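Kcn28 (Kitasatospora, PDB 6J31) belongs to the GT-B structural class, two Rossmann-like domains facing each other across a cleft, and holds a bound (2E,2'E)-3,3'-(1,2-phenylene)di(prop-2-enoic acid). Local coordinates at residues 104-109 with 124-129; 252-257 with 276-281; 339-344 with 358-363. All coordinates share one frame; numbering follows the deposited sequence.

Contact 1 of 3, residues 104-109 with 124-129; sequences FLYDVL and SIQISP. With BG9 ((2E,2'E)-3,3'-(1,2-phenylene)di(prop-2-enoic acid)), chain I.
Val108 and Ser128 meet at the C-terminal ends of two adjacent parallel strands, 103-107 and 124-128, joined by helix 112-120 in a beta-alpha-beta unit of the N-terminal Rossmann-like domain. Such strand ends commonly line ligand sites. Here Val108 CG1, anti to the backbone N (chi1 -176°), faces the ligand, 3.9 Å from BG9 C1, while also touching Gln126 NE2; CG2 lies 3.5 Å from Ser128 CA and meets Pro129 CD. Leu109, the other pocket residue here, brings CD2 to 3.9 Å from BG9 C7. Its backbone is held by an Asx turn, Leu109 N donating to Asp107 OD2 at 2.9 Å from above the carboxylate plane. Asp107 OD1 is hydrogen-bonded to His17 ND1, of a further pocket residue, and takes a short bond from a water that also donates to Ile127 O.

Behind this end, the strands are zipped together by the backbone. Ile125 N donates to Phe104 O, Tyr106 N to Ile125 O, and Ile127 N to Tyr106 O at 2.7 Å. Leu105 and Ile125 lie side by side on one face of the sheet, where Ile390 of helix 382-391 packs against both. On the other face, Tyr106 leans across the neighbouring strand so that Gln126 CA sits over its ring, 3.9 Å from the centroid, a CH-pi contact. A second water, in the plane of that ring, links Tyr106 OH (2.9 Å) to Ser124 OG (2.8 Å).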
loop_
_atom_site.group_PDB
_atom_site.type_symbol
_atom_site.label_atom_id
_atom_site.label_comp_id
_atom_site.label_asym_id
_atom_site.label_seq_id
_atom_site.Cartn_x
_atom_site.Cartn_y
_atom_site.Cartn_z
ATOM N N PHE A 104 -6.436 -8.984 18.206
ATOM C CA PHE A 104 -6.180 -7.661 17.654
ATOM C C PHE A 104 -5.540 -7.816 16.280
ATOM O O PHE A 104 -4.472 -8.422 16.157
ATOM C CB PHE A 104 -5.254 -6.853 18.563
ATOM C CG PHE A 104 -5.965 -6.039 19.595
ATOM C CD1 PHE A 104 -6.687 -4.914 19.229
ATOM C CD2 PHE A 104 -5.897 -6.383 20.936
ATOM C CE1 PHE A 104 -7.339 -4.153 20.179
ATOM C CE2 PHE A 104 -6.546 -5.620 21.894
ATOM C CZ PHE A 104 -7.269 -4.507 21.511
ATOM N N LEU A 105 -6.193 -7.276 15.257
ATOM C CA LEU A 105 -5.603 -7.123 13.933
ATOM C C LEU A 105 -5.163 -5.674 13.794
ATOM O O LEU A 105 -5.922 -4.765 14.143
ATOM C CB LEU A 105 -6.602 -7.462 12.825
ATOM C CG LEU A 105 -7.328 -8.807 12.835
ATOM C CD1 LEU A 105 -8.152 -8.959 11.551
ATOM C CD2 LEU A 105 -6.370 -9.974 13.030
ATOM N N TYR A 106 -3.948 -5.450 13.302
ATOM C CA TYR A 106 -3.464 -4.081 13.214
ATOM C C TYR A 106 -2.604 -3.863 11.976
ATOM O O TYR A 106 -1.735 -4.674 11.653
ATOM C CB TYR A 106 -2.677 -3.698 14.477
ATOM C CG TYR A 106 -1.404 -4.487 14.691
ATOM C CD1 TYR A 106 -1.431 -5.764 15.241
ATOM C CD2 TYR A 106 -0.169 -3.941 14.363
ATOM C CE1 TYR A 106 -0.261 -6.479 15.440
ATOM C CE2 TYR A 106 0.997 -4.644 14.558
ATOM C CZ TYR A 106 0.948 -5.911 15.092
ATOM O OH TYR A 106 2.120 -6.597 15.280
ATOM N N ASP A 107 -2.832 -2.732 11.319
ATOM C CA ASP A 107 -1.966 -2.274 10.249
ATOM C C ASP A 107 -0.565 -1.998 10.798
ATOM O O ASP A 107 -0.369 -1.848 12.005
ATOM C CB ASP A 107 -2.561 -1.013 9.622
ATOM C CG ASP A 107 -1.644 -0.374 8.615
ATOM O OD1 ASP A 107 -1.587 -0.858 7.467
ATOM O OD2 ASP A 107 -0.940 0.584 8.994
ATOM N N VAL A 108 0.416 -1.930 9.887
ATOM C CA VAL A 108 1.814 -1.738 10.280
ATOM C C VAL A 108 1.976 -0.494 11.146
ATOM O O VAL A 108 2.759 -0.484 12.103
ATOM C CB VAL A 108 2.717 -1.655 9.033
ATOM C CG1 VAL A 108 4.188 -1.567 9.432
ATOM C CG2 VAL A 108 2.497 -2.838 8.140
ATOM N N LEU A 109 1.241 0.570 10.829
ATOM C CA LEU A 109 1.346 1.819 11.573
ATOM C C LEU A 109 0.459 1.845 12.809
ATOM O O LEU A 109 0.490 2.828 13.555
ATOM C CB LEU A 109 1.002 3.006 10.660
ATOM C CG LEU A 109 1.913 3.236 9.446
ATOM C CD1 LEU A 109 1.510 4.481 8.678
ATOM C CD2 LEU A 109 3.358 3.342 9.871
ATOM N N SER A 124 -2.224 -11.045 18.744
ATOM C CA SER A 124 -2.253 -9.984 17.749
ATOM C C SER A 124 -1.676 -10.478 16.425
ATOM O O SER A 124 -0.796 -11.343 16.395
ATOM C CB SER A 124 -1.472 -8.752 18.229
ATOM O OG SER A 124 -0.079 -9.017 18.284
ATOM N N ILE A 125 -2.207 -9.940 15.327
ATOM C CA ILE A 125 -1.756 -10.261 13.975
ATOM C C ILE A 125 -1.558 -8.961 13.211
ATOM O O ILE A 125 -2.497 -8.167 13.083
ATOM C CB ILE A 125 -2.750 -11.164 13.224
ATOM C CG1 ILE A 125 -3.051 -12.429 14.023
ATOM C CG2 ILE A 125 -2.215 -11.499 11.834
ATOM C CD1 ILE A 125 -4.220 -13.203 13.488
ATOM N N GLN A 126 -0.359 -8.757 12.680
ATOM C CA GLN A 126 -0.106 -7.591 11.848
ATOM C C GLN A 126 -0.691 -7.796 10.455
ATOM O O GLN A 126 -0.632 -8.896 9.897
ATOM C CB GLN A 126 1.393 -7.325 11.744
ATOM C CG GLN A 126 1.753 -6.113 10.906
ATOM C CD GLN A 126 3.184 -6.173 10.407
ATOM O OE1 GLN A 126 3.526 -7.018 9.577
ATOM N NE2 GLN A 126 4.034 -5.299 10.930
ATOM N N ILE A 127 -1.275 -6.735 9.906
ATOM C CA ILE A 127 -1.762 -6.708 8.532
ATOM C C ILE A 127 -0.882 -5.722 7.775
ATOM O O ILE A 127 -1.004 -4.505 7.957
ATOM C CB ILE A 127 -3.243 -6.308 8.452
ATOM C CG1 ILE A 127 -4.073 -7.107 9.459
ATOM C CG2 ILE A 127 -3.785 -6.525 7.040
ATOM C CD1 ILE A 127 -4.236 -8.575 9.104
ATOM N N SER A 128 0.019 -6.236 6.936
ATOM C CA SER A 128 0.978 -5.388 6.233
ATOM C C SER A 128 0.492 -5.103 4.824
ATOM O O SER A 128 0.317 -6.048 4.038
ATOM C CB SER A 128 2.348 -6.050 6.188
ATOM O OG SER A 128 3.236 -5.275 5.402
ATOM N N PRO A 129 0.275 -3.837 4.449
ATOM C CA PRO A 129 -0.211 -3.539 3.093
ATOM C C PRO A 129 0.859 -3.569 2.017
ATOM O O PRO A 129 0.518 -3.509 0.828
ATOM C CB PRO A 129 -0.781 -2.125 3.245
ATOM C CG PRO A 129 0.089 -1.508 4.290
ATOM C CD PRO A 129 0.381 -2.621 5.275
HETATM C C1 BG9 I . 5.966 -0.260 6.250
HETATM C C2 BG9 I . 6.837 0.764 6.621
HETATM C C3 BG9 I . 6.407 2.091 6.604
HETATM C C4 BG9 I . 5.090 2.394 6.230
HETATM C C5 BG9 I . 4.220 1.368 5.862
HETATM C C6 BG9 I . 4.657 0.042 5.872
HETATM C C7 BG9 I . 4.580 3.852 6.213
HETATM C C8 BG9 I . 4.631 4.587 5.099
HETATM C C9 BG9 I . 4.111 6.038 5.114
HETATM C C10 BG9 I . 7.398 3.193 7.025
HETATM C C11 BG9 I . 8.707 2.930 6.968
HETATM C C12 BG9 I . 9.726 4.002 7.394
HETATM O O2 BG9 I . 10.588 3.713 8.156
HETATM O O3 BG9 I . 5.165 6.897 5.479
HETATM O O HOH W 1 2.015 -9.211 16.413
HETATM O O HOH W 2 -3.091 -2.647 6.361
#

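Contact 2 of 3, residues 252-257 with 276-281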
loop_
_atom_site.group_PDB
_atom_site.type_symbol
_atom_site.label_atom_id
_atom_site.label_comp_id
_atom_site.label_asym_id
_atom_site.label_seq_id
_atom_site.Cartn_x
_atom_site.Cartn_y
_atom_site.Cartn_z
ATOM N N VAL A 252 3.964 13.139 -26.061
ATOM C CA VAL A 252 4.271 11.823 -26.615
ATOM C C VAL A 252 3.058 11.248 -27.334
ATOM O O VAL A 252 3.144 10.816 -28.490
ATOM C CB VAL A 252 4.768 10.878 -25.509
ATOM C CG1 VAL A 252 4.759 9.441 -26.003
ATOM C CG2 VAL A 252 6.163 11.279 -25.062
ATOM N N PHE A 253 1.911 11.217 -26.656
ATOM C CA PHE A 253 0.746 10.548 -27.222
ATOM C C PHE A 253 0.045 11.390 -28.281
ATOM O O PHE A 253 -0.639 10.838 -29.150
ATOM C CB PHE A 253 -0.203 10.154 -26.093
ATOM C CG PHE A 253 0.316 9.014 -25.268
ATOM C CD1 PHE A 253 1.087 9.251 -24.140
ATOM C CD2 PHE A 253 0.075 7.707 -25.644
ATOM C CE1 PHE A 253 1.584 8.206 -23.391
ATOM C CE2 PHE A 253 0.571 6.659 -24.899
ATOM C CZ PHE A 253 1.324 6.909 -23.769
ATOM N N ALA A 254 0.183 12.710 -28.222
ATOM C CA ALA A 254 -0.017 13.537 -29.407
ATOM C C ALA A 254 1.191 13.405 -30.317
ATOM O O ALA A 254 2.287 13.814 -29.930
ATOM C CB ALA A 254 -0.231 14.999 -29.028
ATOM N N ALA A 255 0.985 12.820 -31.503
ATOM C CA ALA A 255 1.997 12.320 -32.440
ATOM C C ALA A 255 2.053 10.807 -32.325
ATOM O O ALA A 255 2.850 10.152 -33.002
ATOM C CB ALA A 255 3.391 12.925 -32.239
ATOM N N LEU A 256 1.177 10.250 -31.491
ATOM C CA LEU A 256 1.036 8.806 -31.325
ATOM C C LEU A 256 -0.395 8.379 -31.644
ATOM O O LEU A 256 -1.084 7.804 -30.793
ATOM C CB LEU A 256 1.426 8.378 -29.913
ATOM C CG LEU A 256 2.118 7.017 -29.791
ATOM C CD1 LEU A 256 3.022 6.746 -30.987
ATOM C CD2 LEU A 256 2.898 6.917 -28.488
ATOM N N PRO A 257 -0.884 8.669 -32.853
ATOM C CA PRO A 257 -2.245 8.262 -33.200
ATOM C C PRO A 257 -2.350 6.749 -33.124
ATOM O O PRO A 257 -1.342 6.038 -33.103
ATOM C CB PRO A 257 -2.424 8.772 -34.637
ATOM C CG PRO A 257 -1.330 9.773 -34.828
ATOM C CD PRO A 257 -0.200 9.244 -34.020
ATOM N N GLU A 276 -7.968 22.417 -25.416
ATOM C CA GLU A 276 -9.066 21.460 -25.302
ATOM C C GLU A 276 -8.406 20.096 -25.418
ATOM O O GLU A 276 -9.077 19.059 -25.370
ATOM C CB GLU A 276 -10.171 21.638 -26.344
ATOM C CG GLU A 276 -11.572 21.451 -25.762
ATOM C CD GLU A 276 -12.509 22.595 -26.107
ATOM O OE1 GLU A 276 -12.268 23.730 -25.641
ATOM O OE2 GLU A 276 -13.480 22.360 -26.856
ATOM N N LEU A 277 -7.077 20.127 -25.638
ATOM C CA LEU A 277 -6.149 19.004 -25.707
ATOM C C LEU A 277 -6.170 18.385 -27.097
ATOM O O LEU A 277 -7.133 18.581 -27.848
ATOM C CB LEU A 277 -6.494 17.976 -24.629
ATOM C CG LEU A 277 -6.073 18.446 -23.238
ATOM C CD1 LEU A 277 -6.903 17.719 -22.212
ATOM C CD2 LEU A 277 -4.586 18.250 -22.981
ATOM N N PRO A 278 -5.123 17.664 -27.492
ATOM C CA PRO A 278 -5.207 16.900 -28.725
ATOM C C PRO A 278 -6.370 15.939 -28.657
ATOM O O PRO A 278 -6.769 15.495 -27.563
ATOM C CB PRO A 278 -3.865 16.153 -28.769
ATOM C CG PRO A 278 -2.951 16.985 -27.951
ATOM C CD PRO A 278 -3.809 17.508 -26.843
ATOM N N PRO A 279 -6.951 15.575 -29.799
ATOM C CA PRO A 279 -7.983 14.529 -29.765
ATOM C C PRO A 279 -7.492 13.223 -29.180
ATOM O O PRO A 279 -8.315 12.377 -28.823
ATOM C CB PRO A 279 -8.348 14.345 -31.235
ATOM C CG PRO A 279 -7.112 14.770 -31.973
ATOM C CD PRO A 279 -6.566 15.923 -31.176
ATOM N N ASN A 280 -6.185 13.015 -29.079
ATOM C CA ASN A 280 -5.697 11.786 -28.473
ATOM C C ASN A 280 -5.952 11.731 -26.966
ATOM O O ASN A 280 -6.255 10.665 -26.423
ATOM C CB ASN A 280 -4.208 11.622 -28.774
ATOM C CG ASN A 280 -3.979 10.464 -29.665
ATOM O OD1 ASN A 280 -4.934 9.965 -30.253
ATOM N ND2 ASN A 280 -2.738 10.000 -29.766
ATOM N N VAL A 281 -5.839 12.858 -26.265
ATOM C CA VAL A 281 -5.749 12.865 -24.808
ATOM C C VAL A 281 -7.107 13.184 -24.194
ATOM O O VAL A 281 -7.837 14.055 -24.683
ATOM C CB VAL A 281 -4.683 13.877 -24.349
ATOM C CG1 VAL A 281 -4.504 13.827 -22.824
ATOM C CG2 VAL A 281 -3.392 13.606 -25.078
#
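Two beta turns meet at the surface of the C-terminal Rossmann-like domain, where Asn280 of one faces Phe253 and Leu256 of the other. The type II turn from Phe253 to Leu256 follows the end of helix 243-253; the type I turn from Pro278 to Val281 leads into strand 281-284. Each is closed by its own backbone bond, Leu256 N to Phe253 O and Val281 N to Pro278 O.

Between the turns, the amide of Asn280 points its ND2 at the carbonyls of the first turn's opening and closing residues. It donates to Leu256 O at 2.9 Å, a weak bond with an angle of 143° at the hydrogen. The modelled 2.3 Å from ND2 to Phe253 O, the oxygen that also closes the turn, is too short to be taken literally, so the exact placing of the amide is doubtful. Ala254 CB rests against Pro278 CG at 3.5 Å, an apolar touch between a corner of the first turn and the opening residue of the second.

Further in, the Phe253 side chain turns away from Asn280 toward Leu261 of strand 259-264 and Val357 of helix 350-362, while the backbone of Asn280 is hydrogen-bonded to Leu261. The weak amide bond and the alanine-proline touch thus join the turn after a helix end to the turn before an edge strand, in an alpha/beta domain built on a parallel sheet.

Contact 3 of 3, residues 339-344 with 358-363; sequences IARRID and VELASD
Arg341 meets Leu360 and Glu359 where the edge strand 340-342 of the C-terminal domain's parallel sheet is covered by helix 350-362, whose last residues, 358-362, run nearly antiparallel to the strand. The side chain shows how a long residue can serve a greasy partner and a charged one in turn. From CB, directed toward the helix, the chain reaches CG, which lies 3.6 Å from Leu360 CD1. A bend at chi2 (-113°) then swings CD out of a fully extended path. The guanidinium beyond it presents one face to the same methyl: Leu360 CD1 lies 3.7 Å above its plane, offset toward the rim and nearest NH1. NH2 makes the polar contact, donating to Glu359 OE1 at 3.3 Å. This is a long but straight hydrogen bond within a salt bridge, with 172° at the hydrogen. The carboxylate oxygen lies near the guanidinium plane and receives the bond on its anti lone pair, with the two planes turned 48° apart.

The other methyl of Leu360, CD2, approaches Ala340 CA at 4.2 Å, and the leucine also packs on Val319 of the adjacent strand and on Pro317. Asp363 caps the next helix through OD1, bonded to Ala365 N, while its OD2 lies 5.8 Å from Arg341 NH2. With Arg341 and Glu359 both exposed, the chemistry suggests a modest, solvent-screened attraction laid over a buried leucine, Asp363 perhaps adding a little to the negative field around the guanidinium.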
loop_
_atom_site.group_PDB
_atom_site.type_symbol
_atom_site.label_atom_id
_atom_site.label_comp_id
_atom_site.label_asym_id
_atom_site.label_seq_id
_atom_site.Cartn_x
_atom_site.Cartn_y
_atom_site.Cartn_z
ATOM N N ILE A 339 8.338 -7.238 -16.836
ATOM C CA ILE A 339 7.031 -6.749 -17.259
ATOM C C ILE A 339 6.960 -5.233 -17.125
ATOM O O ILE A 339 5.871 -4.652 -17.165
ATOM C CB ILE A 339 5.898 -7.406 -16.450
ATOM C CG1 ILE A 339 6.103 -7.152 -14.961
ATOM C CG2 ILE A 339 5.804 -8.898 -16.741
ATOM C CD1 ILE A 339 4.820 -6.953 -14.217
ATOM N N ALA A 340 8.106 -4.578 -16.952
ATOM C CA ALA A 340 8.086 -3.156 -16.648
ATOM C C ALA A 340 9.370 -2.490 -17.120
ATOM O O ALA A 340 10.385 -3.145 -17.363
ATOM C CB ALA A 340 7.882 -2.913 -15.148
ATOM N N ARG A 341 9.306 -1.164 -17.238
ATOM C CA ARG A 341 10.452 -0.326 -17.549
ATOM C C ARG A 341 10.494 0.789 -16.513
ATOM O O ARG A 341 9.449 1.341 -16.152
ATOM C CB ARG A 341 10.329 0.282 -18.953
ATOM C CG ARG A 341 10.589 -0.668 -20.123
ATOM C CD ARG A 341 11.844 -0.343 -20.916
ATOM N NE ARG A 341 11.765 -0.873 -22.279
ATOM C CZ ARG A 341 11.697 -2.162 -22.602
ATOM N NH1 ARG A 341 11.697 -3.097 -21.660
ATOM N NH2 ARG A 341 11.622 -2.514 -23.879
ATOM N N ARG A 342 11.684 1.113 -16.020
ATOM C CA ARG A 342 11.841 2.172 -15.031
ATOM C C ARG A 342 12.335 3.456 -15.692
ATOM O O ARG A 342 13.223 3.423 -16.548
ATOM C CB ARG A 342 12.804 1.735 -13.923
ATOM C CG ARG A 342 13.010 2.756 -12.817
ATOM C CD ARG A 342 13.844 2.166 -11.691
ATOM N NE ARG A 342 14.114 3.136 -10.633
ATOM C CZ ARG A 342 14.601 2.823 -9.436
ATOM N NH1 ARG A 342 14.877 1.560 -9.137
ATOM N NH2 ARG A 342 14.813 3.775 -8.534
ATOM N N ILE A 343 11.742 4.589 -15.299
ATOM C CA ILE A 343 12.135 5.904 -15.795
ATOM C C ILE A 343 12.221 6.880 -14.628
ATOM O O ILE A 343 11.683 6.641 -13.545
ATOM C CB ILE A 343 11.167 6.460 -16.862
ATOM C CG1 ILE A 343 9.818 6.805 -16.230
ATOM C CG2 ILE A 343 10.995 5.476 -18.005
ATOM C CD1 ILE A 343 8.862 7.478 -17.184
ATOM N N ASP A 344 12.917 7.991 -14.863
ATOM C CA ASP A 344 13.001 9.098 -13.916
ATOM C C ASP A 344 12.246 10.288 -14.494
ATOM O O ASP A 344 12.566 10.751 -15.594
ATOM C CB ASP A 344 14.455 9.476 -13.622
ATOM C CG ASP A 344 14.590 10.443 -12.444
ATOM O OD1 ASP A 344 13.624 11.168 -12.126
ATOM O OD2 ASP A 344 15.680 10.480 -11.833
ATOM N N VAL A 358 5.707 2.034 -26.379
ATOM C CA VAL A 358 5.394 1.268 -27.583
ATOM C C VAL A 358 6.018 -0.125 -27.525
ATOM O O VAL A 358 5.409 -1.110 -27.959
ATOM C CB VAL A 358 5.816 2.048 -28.845
ATOM C CG1 VAL A 358 7.328 2.260 -28.894
ATOM C CG2 VAL A 358 5.321 1.341 -30.097
ATOM N N GLU A 359 7.245 -0.230 -27.008
ATOM C CA GLU A 359 7.915 -1.524 -26.936
ATOM C C GLU A 359 7.223 -2.449 -25.940
ATOM O O GLU A 359 7.001 -3.631 -26.226
ATOM C CB GLU A 359 9.383 -1.328 -26.566
ATOM C CG GLU A 359 10.269 -0.991 -27.751
ATOM C CD GLU A 359 11.456 -0.130 -27.364
ATOM O OE1 GLU A 359 11.930 -0.251 -26.214
ATOM O OE2 GLU A 359 11.913 0.666 -28.214
ATOM N N LEU A 360 6.881 -1.926 -24.761
ATOM C CA LEU A 360 6.230 -2.743 -23.741
ATOM C C LEU A 360 4.898 -3.298 -24.231
ATOM O O LEU A 360 4.575 -4.467 -23.985
ATOM C CB LEU A 360 6.029 -1.921 -22.470
ATOM C CG LEU A 360 6.566 -2.481 -21.158
ATOM C CD1 LEU A 360 8.008 -2.897 -21.321
ATOM C CD2 LEU A 360 6.444 -1.432 -20.082
ATOM N N ALA A 361 4.110 -2.476 -24.929
ATOM C CA ALA A 361 2.769 -2.892 -25.326
ATOM C C ALA A 361 2.788 -3.921 -26.450
ATOM O O ALA A 361 1.834 -4.695 -26.590
ATOM C CB ALA A 361 1.944 -1.677 -25.741
ATOM N N SER A 362 3.842 -3.938 -27.265
ATOM C CA SER A 362 3.915 -4.813 -28.429
ATOM C C SER A 362 4.682 -6.106 -28.178
ATOM O O SER A 362 4.603 -7.021 -29.006
ATOM C CB SER A 362 4.550 -4.065 -29.606
ATOM O OG SER A 362 5.842 -3.590 -29.266
ATOM N N ASP A 363 5.415 -6.205 -27.080
ATOM C CA ASP A 363 6.259 -7.367 -26.817
ATOM C C ASP A 363 5.407 -8.567 -26.416
ATOM O O ASP A 363 4.781 -8.533 -25.350
ATOM C CB ASP A 363 7.264 -7.033 -25.716
ATOM C CG ASP A 363 8.322 -8.105 -25.528
ATOM O OD1 ASP A 363 8.106 -9.270 -25.929
ATOM O OD2 ASP A 363 9.384 -7.773 -24.966
#

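How the contacts relate
From the N terminus, the chain first closes contact 1, a short loop through helix 112-120 that pairs two central strands of the N-terminal sheet. Contact 2 follows, bringing the end of helix 243-253 back to the turn before strand 281-284 after a passage through strand 259-264. Contact 3 comes last, folding helix 350-362 onto strand 340-342. The three loops run in series; none nests or crosses. Contacts 2 and 3 share the C-terminal domain, centres about 19 Å apart, near opposite edge strands of one sheet, and helix 350-362 also packs on Phe253 of contact 2. Contact 1 lies across the chain's centre, its centre about 44 Å from that of contact 2.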